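Carbamate kinase (Aeropyrum pernix, PDB 2E9Y) probably catalyses the reversible transfer of a phosphoryl group between ATP and carbamate, making or breaking carbamoyl phosphate. Local coordinates at residues 37-40 against 41-45; 87-90 against 91-95; 99-103 against 104-108. All coordinates share one frame; numbering follows the deposited sequence.

The three contacts follow one another along the chain, each a local one made within one or two turns of backbone. Contact 1 is the C-terminal part of helix 25-44; contact 2 lies midway along helix 78-103, and contact 3 is the end of that same helix with the loop leading to strand 112-119. Contacts 1 and 3 are neighbours, their centres about 11 Å apart, and are tied by a salt bridge from Asp41 to Arg104. Contact 2 sits about 17 Å from contact 1 and 16 Å from contact 3, centre to centre. Helix 78-103 thus packs on helix 25-44 while contacts 2 and 3 also reach the second subunit.

Contact 1. Residues 37-40 against 41-45; sequences SIIA and DVLAD
Ile39 and Leu43, one turn apart on helix 25-44, lie side by side and point the same way. With CG1 beside the backbone N (chi1 -70°), Ile39 holds CG2 anti to it, and this CG2 meets Leu43 CD1 at 3.6 Å; Leu43 CD1 also comes to 3.0 Å from Ile39 O, a tight approach. The backbone keeps the alpha-helical ladder: Leu43 N bonds to Ile39 O at 3.0 Å, and Ala44 N to Ala40 O at 3.0 Å. On another side of the helix, Asp41 turns CG anti to its carbonyl carbon (chi1 -67°), which swings the carboxylate back over the preceding turn. Asp41 OD2 accepts a hydrogen bond of 2.6 Å from a water, and that water lies 2.8 Å from Ser37 OG, joining the two side chains. Asp41 OD1 forms a salt bridge with Arg104 from the loop after helix 78-103. An asparagine in place of Asp41 would probably leave Arg104 without this negative mate and weaken the tie between helix 25-44 and that loop. Neighbouring elements cover the apolar side chains: Ile39 packs on Leu97 of helix 78-103 and on Ile51 of strand 48-52, Leu43 rests on Leu101 of that helix and Ser49 of that strand, and Val42 reaches Leu305 of helix 301-305.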
# COMPACT_ATOMS: atom_id res chain seq x y z
N SER A 37 -12.80 -4.15 -17.01
CA SER A 37 -13.74 -3.92 -18.09
C SER A 37 -15.15 -4.21 -17.58
O SER A 37 -16.07 -3.42 -17.77
CB SER A 37 -13.42 -4.82 -19.29
OG SER A 37 -14.24 -4.49 -20.40
N ILE A 38 -15.29 -5.36 -16.93
CA ILE A 38 -16.57 -5.79 -16.38
C ILE A 38 -17.07 -4.84 -15.28
O ILE A 38 -18.25 -4.52 -15.22
CB ILE A 38 -16.47 -7.22 -15.82
CG1 ILE A 38 -16.27 -8.20 -16.99
CG2 ILE A 38 -17.72 -7.58 -15.03
CD1 ILE A 38 -15.92 -9.60 -16.56
N ILE A 39 -16.16 -4.38 -14.43
CA ILE A 39 -16.55 -3.45 -13.37
C ILE A 39 -17.02 -2.13 -13.97
O ILE A 39 -17.94 -1.50 -13.46
CB ILE A 39 -15.38 -3.17 -12.40
CG1 ILE A 39 -15.09 -4.42 -11.57
CG2 ILE A 39 -15.72 -1.99 -11.49
CD1 ILE A 39 -13.85 -4.31 -10.70
N ALA A 40 -16.39 -1.73 -15.07
CA ALA A 40 -16.76 -0.50 -15.75
C ALA A 40 -18.20 -0.60 -16.24
O ALA A 40 -18.94 0.39 -16.24
CB ALA A 40 -15.82 -0.24 -16.93
N ASP A 41 -18.59 -1.80 -16.66
CA ASP A 41 -19.96 -2.01 -17.13
C ASP A 41 -20.91 -1.76 -15.97
O ASP A 41 -21.91 -1.05 -16.12
CB ASP A 41 -20.13 -3.44 -17.66
CG ASP A 41 -19.33 -3.71 -18.92
OD1 ASP A 41 -19.10 -2.75 -19.69
OD2 ASP A 41 -18.94 -4.87 -19.16
N VAL A 42 -20.59 -2.33 -14.82
CA VAL A 42 -21.41 -2.18 -13.63
C VAL A 42 -21.59 -0.71 -13.24
O VAL A 42 -22.69 -0.29 -12.88
CB VAL A 42 -20.80 -2.95 -12.44
CG1 VAL A 42 -21.52 -2.60 -11.15
CG2 VAL A 42 -20.88 -4.44 -12.71
N LEU A 43 -20.51 0.06 -13.32
CA LEU A 43 -20.56 1.48 -13.00
C LEU A 43 -21.43 2.20 -14.03
O LEU A 43 -22.09 3.19 -13.72
CB LEU A 43 -19.15 2.09 -13.00
CG LEU A 43 -18.31 1.96 -11.72
CD1 LEU A 43 -18.24 0.51 -11.28
CD2 LEU A 43 -16.92 2.51 -11.99
N ALA A 44 -21.40 1.70 -15.26
CA ALA A 44 -22.20 2.29 -16.33
C ALA A 44 -23.68 2.13 -16.00
O ALA A 44 -24.48 3.01 -16.31
CB ALA A 44 -21.88 1.60 -17.65
N ASP A 45 -24.03 1.02 -15.36
CA ASP A 45 -25.42 0.78 -15.00
C ASP A 45 -25.90 1.61 -13.81
O ASP A 45 -27.03 1.44 -13.34
CB ASP A 45 -25.65 -0.71 -14.72
CG ASP A 45 -25.45 -1.58 -15.95
OD1 ASP A 45 -25.81 -1.12 -17.06
OD2 ASP A 45 -24.93 -2.70 -15.82
O HOH W 1 -16.89 -5.43 -20.73

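Contact 2. Residues 87-90 against 91-95; sequences AWIG and LLLKH
This buried stretch of helix 78-103 lies in the interface with the second subunit of this amino acid kinase family protein, where Ala87 packs on Ala87 of the second subunit. Within the helix, Trp88 and Leu92 run side by side on one flank. The indole is brought there by CG lying anti to the backbone N (chi1 172°), and Trp88 CD1 and NE1 are both 3.9 Å from Leu92 CD1, which approaches the ring obliquely. Gln28 of helix 25-44 accepts a weak hydrogen bond from the indole NH, while Leu92 also packs on Val32 of that helix and on Tyr79 of the second subunit. The neighbouring pair, Ile89 and Leu93, likewise lies side by side, with Ile89 CG2 touching Leu93 CD1 at 4.1 Å. The backbone bonds are uneven: Leu92 N reaches Trp88 O weakly, whereas Leu93 N meets Ile89 O at 3.0 Å almost in line with the carbonyl bond. Gly90 presents no side chain, and Lys94, one turn on, departs from it with its chain extended until the final torsion. Its ammonium bonds to Val110 O and forms salt bridges with Glu98 and with Asp175 of the second subunit, two carboxylates that probably help offset both the lysine and the nearby Arg116 of the second subunit. At the start of the lysine's path, Lys94 N donates to Gly90 O at 2.8 Å, and Lys94 CB lies 3.2 Å from that same oxygen.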
# COMPACT_ATOMS: atom_id res chain seq x y z
N ALA A 87 -1.48 -2.61 -1.65
CA ALA A 87 -0.97 -1.62 -2.60
C ALA A 87 -0.66 -2.27 -3.95
O ALA A 87 -0.92 -1.69 -5.00
CB ALA A 87 0.29 -0.97 -2.04
N TRP A 88 -0.12 -3.49 -3.90
CA TRP A 88 0.23 -4.23 -5.10
C TRP A 88 -1.02 -4.51 -5.94
O TRP A 88 -1.15 -4.02 -7.07
CB TRP A 88 0.93 -5.53 -4.68
CG TRP A 88 1.22 -6.56 -5.75
CD1 TRP A 88 1.00 -6.46 -7.10
CD2 TRP A 88 1.74 -7.88 -5.52
NE1 TRP A 88 1.37 -7.63 -7.72
CE2 TRP A 88 1.83 -8.52 -6.78
CE3 TRP A 88 2.16 -8.57 -4.38
CZ2 TRP A 88 2.31 -9.83 -6.92
CZ3 TRP A 88 2.64 -9.87 -4.52
CH2 TRP A 88 2.70 -10.49 -5.78
N ILE A 89 -1.97 -5.26 -5.39
CA ILE A 89 -3.19 -5.60 -6.11
C ILE A 89 -4.07 -4.36 -6.32
O ILE A 89 -4.66 -4.17 -7.39
CB ILE A 89 -3.98 -6.70 -5.37
CG1 ILE A 89 -3.11 -7.96 -5.23
CG2 ILE A 89 -5.24 -7.05 -6.14
CD1 ILE A 89 -3.68 -8.99 -4.25
N GLY A 90 -4.16 -3.53 -5.28
CA GLY A 90 -4.96 -2.32 -5.37
C GLY A 90 -4.53 -1.42 -6.52
O GLY A 90 -5.38 -0.92 -7.26
N LEU A 91 -3.23 -1.20 -6.66
CA LEU A 91 -2.73 -0.35 -7.74
C LEU A 91 -3.07 -0.95 -9.11
O LEU A 91 -3.46 -0.24 -10.03
CB LEU A 91 -1.22 -0.17 -7.63
CG LEU A 91 -0.60 0.60 -8.81
CD1 LEU A 91 -1.23 1.99 -8.89
CD2 LEU A 91 0.91 0.70 -8.64
N LEU A 92 -2.93 -2.27 -9.24
CA LEU A 92 -3.24 -2.93 -10.50
C LEU A 92 -4.69 -2.67 -10.91
O LEU A 92 -4.97 -2.30 -12.05
CB LEU A 92 -2.97 -4.43 -10.40
CG LEU A 92 -1.49 -4.84 -10.36
CD1 LEU A 92 -1.38 -6.34 -10.16
CD2 LEU A 92 -0.80 -4.42 -11.66
N LEU A 93 -5.61 -2.85 -9.96
CA LEU A 93 -7.04 -2.64 -10.22
C LEU A 93 -7.32 -1.16 -10.47
O LEU A 93 -8.04 -0.80 -11.40
CB LEU A 93 -7.87 -3.12 -9.02
CG LEU A 93 -7.93 -4.64 -8.80
CD1 LEU A 93 -8.53 -4.95 -7.44
CD2 LEU A 93 -8.74 -5.28 -9.91
N LYS A 94 -6.75 -0.30 -9.63
CA LYS A 94 -6.91 1.14 -9.74
C LYS A 94 -6.46 1.68 -11.10
O LYS A 94 -7.21 2.41 -11.77
CB LYS A 94 -6.10 1.84 -8.64
CG LYS A 94 -5.82 3.32 -8.86
CD LYS A 94 -4.81 3.83 -7.83
CE LYS A 94 -4.40 5.28 -8.09
NZ LYS A 94 -5.53 6.24 -7.94
N HIS A 95 -5.25 1.33 -11.51
CA HIS A 95 -4.71 1.82 -12.77
C HIS A 95 -5.52 1.33 -13.97
O HIS A 95 -5.82 2.09 -14.89
CB HIS A 95 -3.25 1.36 -12.92
CG HIS A 95 -2.45 2.20 -13.86
ND1 HIS A 95 -1.93 3.42 -13.51
CD2 HIS A 95 -2.08 1.99 -15.15
CE1 HIS A 95 -1.28 3.94 -14.54
NE2 HIS A 95 -1.36 3.09 -15.55

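Contact 3. Residues 99-103 against 104-108; sequences EELRR and RGLNV
Glu100 and Arg104 meet through a salt bridge in which Arg104 NE donates to Glu100 OE2 at 2.8 Å. The bond is fairly straight, 161° at the hydrogen, and lies near the guanidinium plane; it uses the anti lone pair of OE2, and the carboxylate is turned 79° from the guanidinium. A bend in the glutamate at chi2 (54°) curls the carboxylate toward this arginine, whose chain is extended from CG to NE. Glu100 OE1 lies 2.9 Å from Arg103 NH1, a weak bond within a salt bridge, and Arg103 NH2 goes on to Glu99 OE2 at 2.9 Å, linking four side chains. The helix itself ends in a Schellman motif: Leu106 N returns to Leu101 O at 2.7 Å, and Gly105 N bonds to Arg102 O. Gly105 has positive phi, where a side chain would jam against the carbonyl oxygen before it. The chain then folds back over Leu101, whose CB packs 4.0 Å from Leu106 CB and whose CD1 is tightly pressed on Val108 CG2 at 3.3 Å. A water donates to both Arg102 O and Asn107 OD1. Further out, helix 25-44 supplies the second carboxylate of Arg104, that of Asp41. Acids and bases therefore share their charges: Glu100 is probably kept ionised by two arginines, and Arg104 probably has its charge offset by carboxylates from two helices.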
# COMPACT_ATOMS: atom_id res chain seq x y z
N GLU A 99 -8.07 3.57 -16.44
CA GLU A 99 -7.78 3.59 -17.87
C GLU A 99 -9.03 3.22 -18.68
O GLU A 99 -9.31 3.83 -19.71
CB GLU A 99 -6.66 2.61 -18.19
CG GLU A 99 -6.25 2.58 -19.65
CD GLU A 99 -5.11 1.61 -19.90
OE1 GLU A 99 -4.06 1.74 -19.23
OE2 GLU A 99 -5.26 0.72 -20.76
N GLU A 100 -9.76 2.22 -18.20
CA GLU A 100 -10.97 1.77 -18.89
C GLU A 100 -12.05 2.84 -18.88
O GLU A 100 -12.64 3.15 -19.91
CB GLU A 100 -11.51 0.49 -18.24
CG GLU A 100 -12.74 -0.09 -18.93
CD GLU A 100 -12.53 -0.33 -20.41
OE1 GLU A 100 -11.49 -0.91 -20.78
OE2 GLU A 100 -13.41 0.06 -21.21
N LEU A 101 -12.30 3.43 -17.71
CA LEU A 101 -13.31 4.47 -17.59
C LEU A 101 -12.96 5.66 -18.47
O LEU A 101 -13.84 6.29 -19.06
CB LEU A 101 -13.44 4.91 -16.13
CG LEU A 101 -13.94 3.81 -15.17
CD1 LEU A 101 -13.85 4.29 -13.73
CD2 LEU A 101 -15.37 3.45 -15.53
N ARG A 102 -11.67 5.96 -18.56
CA ARG A 102 -11.18 7.07 -19.37
C ARG A 102 -11.45 6.77 -20.84
O ARG A 102 -11.89 7.64 -21.59
CB ARG A 102 -9.67 7.23 -19.15
CG ARG A 102 -9.03 8.40 -19.86
CD ARG A 102 -7.53 8.27 -19.76
NE ARG A 102 -7.13 7.97 -18.38
CZ ARG A 102 -6.15 7.14 -18.05
NH1 ARG A 102 -5.46 6.51 -18.99
NH2 ARG A 102 -5.88 6.92 -16.78
N ARG A 103 -11.18 5.53 -21.24
CA ARG A 103 -11.41 5.09 -22.61
C ARG A 103 -12.88 5.26 -22.97
O ARG A 103 -13.24 5.35 -24.14
CB ARG A 103 -10.98 3.63 -22.76
CG ARG A 103 -11.19 3.05 -24.15
CD ARG A 103 -10.61 1.65 -24.27
NE ARG A 103 -9.17 1.62 -24.00
CZ ARG A 103 -8.62 1.15 -22.89
NH1 ARG A 103 -9.38 0.65 -21.92
NH2 ARG A 103 -7.30 1.18 -22.74
N ARG A 104 -13.73 5.30 -21.95
CA ARG A 104 -15.17 5.45 -22.15
C ARG A 104 -15.61 6.90 -21.95
O ARG A 104 -16.80 7.20 -21.88
CB ARG A 104 -15.94 4.53 -21.21
CG ARG A 104 -15.55 3.07 -21.33
CD ARG A 104 -16.50 2.16 -20.57
NE ARG A 104 -16.08 0.76 -20.64
CZ ARG A 104 -16.81 -0.26 -20.21
NH1 ARG A 104 -18.01 -0.04 -19.68
NH2 ARG A 104 -16.35 -1.50 -20.31
N GLY A 105 -14.64 7.81 -21.84
CA GLY A 105 -14.95 9.21 -21.67
C GLY A 105 -15.16 9.66 -20.23
O GLY A 105 -15.44 10.83 -19.97
N LEU A 106 -15.01 8.73 -19.29
CA LEU A 106 -15.18 9.04 -17.87
C LEU A 106 -13.82 9.25 -17.22
O LEU A 106 -12.98 8.35 -17.21
CB LEU A 106 -15.90 7.89 -17.16
CG LEU A 106 -17.33 7.53 -17.58
CD1 LEU A 106 -17.34 7.05 -19.02
CD2 LEU A 106 -17.87 6.45 -16.67
N ASN A 107 -13.61 10.44 -16.67
CA ASN A 107 -12.34 10.75 -16.02
C ASN A 107 -12.51 10.79 -14.50
O ASN A 107 -12.90 11.81 -13.93
CB ASN A 107 -11.79 12.08 -16.52
CG ASN A 107 -11.52 12.07 -18.02
OD1 ASN A 107 -10.85 11.18 -18.54
ND2 ASN A 107 -12.06 13.06 -18.72
N VAL A 108 -12.21 9.66 -13.86
CA VAL A 108 -12.32 9.55 -12.41
C VAL A 108 -11.11 8.83 -11.83
O VAL A 108 -10.50 7.99 -12.48
CB VAL A 108 -13.58 8.78 -12.00
CG1 VAL A 108 -14.83 9.50 -12.50
CG2 VAL A 108 -13.53 7.37 -12.54
O HOH W 2 -11.73 10.79 -21.12